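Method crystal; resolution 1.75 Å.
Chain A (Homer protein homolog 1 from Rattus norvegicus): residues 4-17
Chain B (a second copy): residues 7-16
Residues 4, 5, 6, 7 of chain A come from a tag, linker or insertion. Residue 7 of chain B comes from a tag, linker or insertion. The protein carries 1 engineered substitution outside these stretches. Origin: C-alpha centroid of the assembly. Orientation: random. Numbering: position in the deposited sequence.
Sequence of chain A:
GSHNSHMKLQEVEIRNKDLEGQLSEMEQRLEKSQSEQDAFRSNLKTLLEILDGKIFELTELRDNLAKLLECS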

ATOM      1  N   ASN A   4      19.739 -62.133 -36.311  1.00 19.46           N
ATOM      2  CA  ASN A   4      20.115 -61.215 -35.255  1.00 20.38           C
ATOM      3  C   ASN A   4      20.126 -59.764 -35.755  1.00 20.09           C
ATOM      4  O   ASN A   4      19.547 -58.904 -35.127  1.00 20.16           O
ATOM      5  N   SER A   5      20.747 -59.510 -36.907  1.00 20.58           N
ATOM      6  CA  SER A   5      20.718 -58.166 -37.515  1.00 20.09           C
ATOM      7  C   SER A   5      19.312 -57.668 -37.836  1.00 19.09           C
ATOM      8  O   SER A   5      19.016 -56.488 -37.675  1.00 18.72           O
ATOM      9  N   HIS A   6      18.463 -58.578 -38.315  1.00 18.76           N
ATOM     10  CA  HIS A   6      17.085 -58.262 -38.696  1.00 18.41           C
ATOM     11  C   HIS A   6      16.304 -57.880 -37.437  1.00 18.09           C
ATOM     12  O   HIS A   6      15.575 -56.894 -37.419  1.00 17.50           O
HETATM   13  N   MSE A   7      16.461 -58.678 -36.385  1.00 18.05           N
HETATM   14  CA  MSE A   7      15.798 -58.395 -35.119  1.00 20.51           C
HETATM   15  C   MSE A   7      16.243 -57.037 -34.540  1.00 18.10           C
HETATM   16  O   MSE A   7      15.400 -56.235 -34.110  1.00 16.83           O
ATOM     17  N   LYS A   8      17.551 -56.762 -34.564  1.00 17.48           N
ATOM     18  CA  LYS A   8      18.083 -55.472 -34.064  1.00 18.85           C
ATOM     19  C   LYS A   8      17.487 -54.271 -34.802  1.00 19.25           C
ATOM     20  O   LYS A   8      17.074 -53.270 -34.188  1.00 20.22           O
ATOM     21  N   LEU A   9      17.478 -54.366 -36.129  1.00 18.71           N
ATOM     22  CA  LEU A   9      16.903 -53.326 -36.940  1.00 18.53           C
ATOM     23  C   LEU A   9      15.465 -53.025 -36.506  1.00 19.15           C
ATOM     24  O   LEU A   9      15.089 -51.873 -36.280  1.00 19.30           O
ATOM     25  N   GLN A  10      14.667 -54.076 -36.378  1.00 18.01           N
ATOM     26  CA  GLN A  10      13.267 -53.930 -35.989  1.00 19.80           C
ATOM     27  C   GLN A  10      13.125 -53.294 -34.614  1.00 20.06           C
ATOM     28  O   GLN A  10      12.316 -52.360 -34.410  1.00 19.75           O
ATOM     29  N   GLU A  11      13.964 -53.754 -33.690  1.00 21.18           N
ATOM     30  CA  GLU A  11      13.970 -53.243 -32.311  1.00 23.27           C
ATOM     31  C   GLU A  11      14.238 -51.739 -32.286  1.00 23.59           C
ATOM     32  O   GLU A  11      13.516 -50.978 -31.618  1.00 22.53           O
ATOM     33  N   VAL A  12      15.267 -51.334 -33.012  1.00 23.15           N
ATOM     34  CA  VAL A  12      15.689 -49.921 -33.037  1.00 24.32           C
ATOM     35  C   VAL A  12      14.671 -49.042 -33.762  1.00 24.56           C
ATOM     36  O   VAL A  12      14.367 -47.961 -33.272  1.00 26.23           O
ATOM     37  N   GLU A  13      14.114 -49.515 -34.875  1.00 24.11           N
ATOM     38  CA  GLU A  13      12.984 -48.813 -35.544  1.00 25.14           C
ATOM     39  C   GLU A  13      11.791 -48.570 -34.600  1.00 24.92           C
ATOM     40  O   GLU A  13      11.271 -47.448 -34.512  1.00 26.13           O
ATOM     41  N   ILE A  14      11.370 -49.614 -33.888  1.00 24.33           N
ATOM     42  CA  ILE A  14      10.299 -49.488 -32.907  1.00 24.99           C
ATOM     43  C   ILE A  14      10.661 -48.403 -31.852  1.00 25.87           C
ATOM     44  O   ILE A  14       9.848 -47.526 -31.538  1.00 26.00           O
ATOM     45  N   ARG A  15      11.855 -48.494 -31.286  1.00 25.54           N
ATOM     46  CA  ARG A  15      12.274 -47.546 -30.257  1.00 26.36           C
ATOM     47  C   ARG A  15      12.248 -46.113 -30.809  1.00 26.97           C
ATOM     48  O   ARG A  15      11.759 -45.206 -30.137  1.00 27.31           O
ATOM     49  N   ASN A  16      12.794 -45.918 -32.012  1.00 26.67           N
ATOM     50  CA  ASN A  16      12.872 -44.568 -32.634  1.00 26.68           C
ATOM     51  C   ASN A  16      11.487 -43.946 -32.796  1.00 27.38           C
ATOM     52  O   ASN A  16      11.281 -42.742 -32.546  1.00 26.59           O
ATOM     53  N   LYS A  17      10.531 -44.775 -33.204  1.00 26.93           N
ATOM     54  CA  LYS A  17       9.180 -44.307 -33.406  1.00 28.17           C
ATOM     55  C   LYS A  17       8.590 -43.886 -32.055  1.00 28.97           C
ATOM     56  O   LYS A  17       7.904 -42.868 -31.967  1.00 30.08           O
TER
HETATM   57  N   MSE B   7      23.924 -50.718 -44.264  1.00 34.65           N
HETATM   58  CA  MSE B   7      23.701 -49.279 -44.294  1.00 34.97           C
HETATM   59  C   MSE B   7      22.450 -48.902 -43.506  1.00 33.38           C
HETATM   60  O   MSE B   7      22.439 -47.918 -42.792  1.00 33.80           O
ATOM     61  N   LYS B   8      21.387 -49.675 -43.679  1.00 33.28           N
ATOM     62  CA  LYS B   8      20.122 -49.339 -43.063  1.00 32.19           C
ATOM     63  C   LYS B   8      20.239 -49.448 -41.540  1.00 31.00           C
ATOM     64  O   LYS B   8      19.793 -48.558 -40.827  1.00 29.91           O
ATOM     65  N   LEU B   9      20.852 -50.527 -41.048  1.00 29.85           N
ATOM     66  CA  LEU B   9      21.038 -50.651 -39.583  1.00 29.76           C
ATOM     67  C   LEU B   9      21.910 -49.525 -39.060  1.00 29.70           C
ATOM     68  O   LEU B   9      21.619 -48.940 -38.006  1.00 30.19           O
ATOM     69  N   GLN B  10      22.969 -49.186 -39.795  1.00 30.04           N
ATOM     70  CA  GLN B  10      23.837 -48.084 -39.335  1.00 30.84           C
ATOM     71  C   GLN B  10      23.005 -46.792 -39.233  1.00 30.86           C
ATOM     72  O   GLN B  10      23.087 -46.053 -38.234  1.00 31.23           O
ATOM     73  N   GLU B  11      22.212 -46.531 -40.264  1.00 30.53           N
ATOM     74  CA  GLU B  11      21.380 -45.322 -40.328  1.00 32.87           C
ATOM     75  C   GLU B  11      20.417 -45.253 -39.138  1.00 30.27           C
ATOM     76  O   GLU B  11      20.291 -44.209 -38.477  1.00 30.41           O
ATOM     77  N   VAL B  12      19.742 -46.367 -38.851  1.00 29.75           N
ATOM     78  CA  VAL B  12      18.726 -46.360 -37.804  1.00 29.53           C
ATOM     79  C   VAL B  12      19.348 -46.253 -36.414  1.00 29.37           C
ATOM     80  O   VAL B  12      18.768 -45.609 -35.543  1.00 29.75           O
ATOM     81  N   GLU B  13      20.540 -46.846 -36.237  1.00 29.84           N
ATOM     82  CA  GLU B  13      21.315 -46.742 -34.982  1.00 30.27           C
ATOM     83  C   GLU B  13      21.839 -45.311 -34.727  1.00 29.19           C
ATOM     84  O   GLU B  13      21.746 -44.810 -33.593  1.00 29.31           O
ATOM     85  N   ILE B  14      22.388 -44.658 -35.759  1.00 29.19           N
ATOM     86  CA  ILE B  14      22.782 -43.213 -35.680  1.00 29.65           C
ATOM     87  C   ILE B  14      21.583 -42.316 -35.322  1.00 30.11           C
ATOM     88  O   ILE B  14      21.661 -41.458 -34.413  1.00 30.44           O
ATOM     89  N   ARG B  15      20.464 -42.546 -36.006  1.00 30.19           N
ATOM     90  CA  ARG B  15      19.203 -41.882 -35.652  1.00 30.80           C
ATOM     91  C   ARG B  15      18.766 -42.123 -34.202  1.00 30.76           C
ATOM     92  O   ARG B  15      18.283 -41.192 -33.512  1.00 29.66           O
ATOM     93  N   ASN B  16      18.923 -43.361 -33.735  1.00 29.47           N
ATOM     94  CA  ASN B  16      18.550 -43.671 -32.367  1.00 29.43           C
ATOM     95  C   ASN B  16      19.393 -42.891 -31.360  1.00 30.21           C
ATOM     96  O   ASN B  16      18.870 -42.336 -30.392  1.00 29.88           O
TER

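The two stretches form a parallel helix-helix contact between two copies of Homer protein homolog 1, in which a small apolar layer of leucine and valine gives way, toward the C-terminal end, to a buried pair of asparagines. The helix axes approach to 9.5 Å with 32° between their N-to-C directions, and together the two surfaces bury 537 Å². The register is nearly in step: Leu A9 CA lies 5.6 Å from Leu B9 CA and Asn A16 CA lies 5.8 Å from Asn B16 CA, while between them Glu A13 CA has Val B12 CA as its neighbour at 6.6 Å.

The apolar layer is built by Leu A9, Leu B9, Val A12 and Val B12. Both leucines leave the backbone sideways, but their t, p rotamers bring the ends of the side chains back to the partner helix. Leu B9 CD1 reaches Leu A9 CA at 3.8 Å and Leu A9 CB at 4.1 Å, so it packs against the base of the opposing residue. Leu A9 CD1 instead comes to 3.2 Å from Val B12 CG2, a tight methyl-methyl approach, and also lies 4.1 Å from Lys B8 CG. The valines point toward the partner but differ in rotamer, t for Val A12 and m for Val B12. Val A12 CG1 rests 3.7 Å from the carbonyl Val B12 O and 3.5 Å from Asn B16 CB, whereas its CB is 4.5 Å from Val B12 CG2; the two valines therefore meet loosely through their side chains.

One turn further on, Asn A16 and Asn B16 point toward each other's helix, and a polar pair buried here needs partners. Asn A16, with chi1 in m, supplies both ends of its amide: OD1 accepts a hydrogen bond from Asn B16 ND2 at 3.0 Å, and ND2 donates to the main-chain Val B12 O at 3.1 Å with a nearly straight angle of 167°. That carbonyl also accepts the helical bond from Asn B16 N, 2.9 Å from Val B12 O, so it serves two donors. Asn B16 adopts t, and its ND2 is also hydrogen-bonded elsewhere in the structure. The aliphatic parts of the arginines border this pair: Arg A15 CG is 3.4 Å from Asn B16 ND2, and Arg B15 CG is 3.6 Å from Asn A16 ND2.

Charged residues flank the apolar layer. Lys A8 points toward chain B, lays its CG 4.0 Å from Leu B9 CD1, and extends to a long salt bridge in which Lys A8 NZ is 3.7 Å from Glu B13 OE2. The corresponding pair is looser, with Glu A13 OE2 3.9 Å from Lys B8 CE; Glu A13 also sets its CG 4.2 Å from Val B12 CG1, adding aliphatic cover. The tag residue Ser A5 makes a marginal contact, its O lying 4.5 Å from Leu B9 CD2. Gln A10, Ile A14 and Ile B14 stay clear of the partner stretch.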

ATOM      1  CB  ASN A   4      21.458 -61.628 -34.645  1.00 21.20           C
ATOM      2  CG  ASN A   4      21.780 -60.874 -33.380  1.00 23.23           C
ATOM      3  OD1 ASN A   4      20.919 -60.668 -32.515  1.00 26.49           O
ATOM      4  ND2 ASN A   4      23.032 -60.455 -33.256  1.00 26.32           N
ATOM      5  CB  SER A   5      21.542 -58.153 -38.800  1.00 20.30           C
ATOM      6  OG  SER A   5      22.877 -58.516 -38.532  1.00 24.69           O
ATOM      7  CB  HIS A   6      16.442 -59.486 -39.377  1.00 18.50           C
ATOM      8  CG  HIS A   6      15.132 -59.199 -40.049  1.00 20.40           C
ATOM      9  ND1 HIS A   6      13.953 -59.027 -39.353  1.00 23.10           N
ATOM     10  CD2 HIS A   6      14.813 -59.064 -41.359  1.00 22.80           C
ATOM     11  CE1 HIS A   6      12.966 -58.809 -40.204  1.00 22.75           C
ATOM     12  NE2 HIS A   6      13.463 -58.818 -41.427  1.00 22.41           N
HETATM   13  CB  MSE A   7      16.069 -59.538 -34.141  1.00 20.24           C
HETATM   14  CG  MSE A   7      14.849 -60.056 -33.418  1.00 23.40           C
HETATM   15 SE   MSE A   7      15.565 -61.124 -31.998  1.00 30.65          SE
HETATM   16  CE  MSE A   7      16.009 -59.731 -30.719  1.00 28.07           C
ATOM     17  CB  LYS A   8      19.617 -55.446 -34.202  1.00 18.15           C
ATOM     18  CG  LYS A   8      20.296 -54.248 -33.534  1.00 21.45           C
ATOM     19  CD  LYS A   8      19.789 -53.999 -32.110  1.00 24.31           C
ATOM     20  CE  LYS A   8      20.370 -52.717 -31.527  1.00 28.18           C
ATOM     21  NZ  LYS A   8      21.819 -52.865 -31.205  1.00 29.75           N
ATOM     22  CB  LEU A   9      16.955 -53.732 -38.404  1.00 18.17           C
ATOM     23  CG  LEU A   9      16.316 -52.756 -39.372  1.00 18.68           C
ATOM     24  CD1 LEU A   9      16.943 -51.377 -39.216  1.00 17.49           C
ATOM     25  CD2 LEU A   9      16.500 -53.268 -40.777  1.00 18.53           C
ATOM     26  CB  GLN A  10      12.608 -55.300 -35.985  1.00 18.73           C
ATOM     27  CG  GLN A  10      12.211 -55.796 -37.336  1.00 22.93           C
ATOM     28  CD  GLN A  10      11.313 -57.005 -37.218  1.00 24.37           C
ATOM     29  OE1 GLN A  10      11.749 -58.128 -37.417  1.00 29.75           O
ATOM     30  NE2 GLN A  10      10.059 -56.781 -36.844  1.00 27.03           N
ATOM     31  CB  GLU A  11      15.053 -53.961 -31.512  1.00 24.17           C
ATOM     32  CG  GLU A  11      15.058 -53.687 -30.027  1.00 27.99           C
ATOM     33  CD  GLU A  11      15.717 -54.817 -29.267  1.00 29.67           C
ATOM     34  OE1 GLU A  11      16.729 -55.356 -29.769  1.00 34.94           O
ATOM     35  OE2 GLU A  11      15.218 -55.188 -28.184  1.00 33.78           O
ATOM     36  CB  VAL A  12      17.137 -49.702 -33.546  1.00 24.35           C
ATOM     37  CG1 VAL A  12      17.567 -48.253 -33.311  1.00 24.52           C
ATOM     38  CG2 VAL A  12      18.082 -50.581 -32.786  1.00 23.36           C
ATOM     39  CB  GLU A  13      12.521 -49.562 -36.794  1.00 24.82           C
ATOM     40  CG  GLU A  13      13.502 -49.447 -37.962  1.00 26.77           C
ATOM     41  CD  GLU A  13      13.204 -50.400 -39.098  1.00 30.53           C
ATOM     42  OE1 GLU A  13      12.457 -51.381 -38.889  1.00 31.61           O
ATOM     43  OE2 GLU A  13      13.730 -50.168 -40.210  1.00 32.00           O
ATOM     44  CB  ILE A  14       9.960 -50.856 -32.249  1.00 25.27           C
ATOM     45  CG1 ILE A  14       9.365 -51.803 -33.302  1.00 22.57           C
ATOM     46  CG2 ILE A  14       8.956 -50.666 -31.099  1.00 24.78           C
ATOM     47  CD1 ILE A  14       9.269 -53.322 -32.889  1.00 24.57           C
ATOM     48  CB  ARG A  15      13.689 -47.878 -29.753  1.00 26.79           C
ATOM     49  CG  ARG A  15      14.307 -46.873 -28.790  1.00 26.61           C
ATOM     50  CD  ARG A  15      13.433 -46.655 -27.545  1.00 31.30           C
ATOM     51  NE  ARG A  15      14.157 -45.904 -26.527  1.00 32.18           N
ATOM     52  CZ  ARG A  15      13.628 -45.428 -25.406  1.00 33.25           C
ATOM     53  NH1 ARG A  15      12.337 -45.608 -25.125  1.00 31.70           N
ATOM     54  NH2 ARG A  15      14.402 -44.756 -24.567  1.00 32.54           N
ATOM     55  CB  ASN A  16      13.567 -44.617 -34.009  1.00 26.17           C
ATOM     56  CG  ASN A  16      15.103 -44.813 -33.913  1.00 22.92           C
ATOM     57  OD1 ASN A  16      15.684 -44.868 -32.834  1.00 27.44           O
ATOM     58  ND2 ASN A  16      15.723 -45.021 -35.047  1.00 20.49           N
ATOM     59  CB  LYS A  17       8.331 -45.406 -34.072  1.00 27.83           C
ATOM     60  CG  LYS A  17       6.861 -45.078 -34.221  1.00 28.71           C
ATOM     61  CD  LYS A  17       6.079 -46.335 -34.593  1.00 30.81           C
ATOM     62  CE  LYS A  17       4.707 -46.036 -35.209  1.00 34.24           C
ATOM     63  NZ  LYS A  17       3.685 -45.585 -34.225  1.00 36.15           N
TER
HETATM   64  CB  MSE B   7      23.563 -48.786 -45.737  1.00 35.24           C
HETATM   65  CG  MSE B   7      23.374 -47.282 -45.878  1.00 38.06           C
HETATM   66 SE   MSE B   7      24.952 -46.256 -45.298  1.00 47.27          SE
HETATM   67  CE  MSE B   7      26.066 -46.616 -46.867  1.00 44.88           C
ATOM     68  CB  LYS B   8      19.010 -50.216 -43.632  1.00 33.39           C
ATOM     69  CG  LYS B   8      17.646 -50.018 -43.027  1.00 35.30           C
ATOM     70  CD  LYS B   8      17.175 -48.569 -43.070  1.00 40.46           C
ATOM     71  CE  LYS B   8      15.663 -48.531 -43.183  1.00 42.35           C
ATOM     72  NZ  LYS B   8      15.239 -49.193 -44.455  1.00 44.62           N
ATOM     73  CB  LEU B   9      21.619 -52.027 -39.198  1.00 29.91           C
ATOM     74  CG  LEU B   9      21.799 -52.281 -37.691  1.00 30.83           C
ATOM     75  CD1 LEU B   9      20.472 -52.161 -36.971  1.00 31.65           C
ATOM     76  CD2 LEU B   9      22.422 -53.632 -37.420  1.00 31.08           C
ATOM     77  CB  GLN B  10      25.069 -47.884 -40.248  1.00 29.68           C
ATOM     78  CG  GLN B  10      25.853 -46.596 -39.899  1.00 31.47           C
ATOM     79  CD  GLN B  10      27.230 -46.494 -40.524  1.00 32.46           C
ATOM     80  OE1 GLN B  10      27.430 -45.759 -41.492  1.00 33.55           O
ATOM     81  NE2 GLN B  10      28.195 -47.218 -39.964  1.00 35.12           N
ATOM     82  CB  GLU B  11      20.588 -45.288 -41.651  1.00 32.93           C
ATOM     83  CG  GLU B  11      21.446 -45.013 -42.906  1.00 37.28           C
ATOM     84  CD  GLU B  11      20.650 -45.078 -44.196  1.00 37.74           C
ATOM     85  OE1 GLU B  11      19.604 -45.769 -44.229  1.00 46.61           O
ATOM     86  OE2 GLU B  11      21.067 -44.448 -45.199  1.00 46.48           O
ATOM     87  CB  VAL B  12      17.704 -47.537 -37.915  1.00 29.36           C
ATOM     88  CG1 VAL B  12      17.036 -47.498 -39.272  1.00 30.97           C
ATOM     89  CG2 VAL B  12      18.390 -48.873 -37.737  1.00 33.29           C
ATOM     90  CB  GLU B  13      22.467 -47.763 -34.948  1.00 29.75           C
ATOM     91  CG  GLU B  13      22.017 -49.209 -34.689  1.00 30.34           C
ATOM     92  CD  GLU B  13      23.151 -50.212 -34.742  1.00 33.54           C
ATOM     93  OE1 GLU B  13      24.276 -49.858 -35.180  1.00 37.06           O
ATOM     94  OE2 GLU B  13      22.901 -51.381 -34.370  1.00 35.49           O
ATOM     95  CB  ILE B  14      23.504 -42.778 -36.989  1.00 27.75           C
ATOM     96  CG1 ILE B  14      24.730 -43.676 -37.131  1.00 29.26           C
ATOM     97  CG2 ILE B  14      23.855 -41.236 -37.038  1.00 29.62           C
ATOM     98  CD1 ILE B  14      25.631 -43.411 -38.349  1.00 30.34           C
ATOM     99  CB  ARG B  15      18.089 -42.330 -36.581  1.00 31.16           C
ATOM    100  CG  ARG B  15      16.759 -41.721 -36.211  1.00 31.25           C
ATOM    101  CD  ARG B  15      16.693 -40.236 -36.536  1.00 35.56           C
ATOM    102  NE  ARG B  15      15.292 -39.801 -36.570  1.00 37.90           N
ATOM    103  CZ  ARG B  15      14.869 -38.565 -36.301  1.00 38.15           C
ATOM    104  NH1 ARG B  15      13.569 -38.296 -36.342  1.00 38.88           N
ATOM    105  NH2 ARG B  15      15.730 -37.606 -35.991  1.00 40.05           N
ATOM    106  CB  ASN B  16      18.641 -45.172 -32.107  1.00 29.81           C
ATOM    107  CG  ASN B  16      18.387 -45.537 -30.653  1.00 31.08           C
ATOM    108  OD1 ASN B  16      19.332 -45.830 -29.916  1.00 32.74           O
ATOM    109  ND2 ASN B  16      17.117 -45.525 -30.226  1.00 26.63           N
TER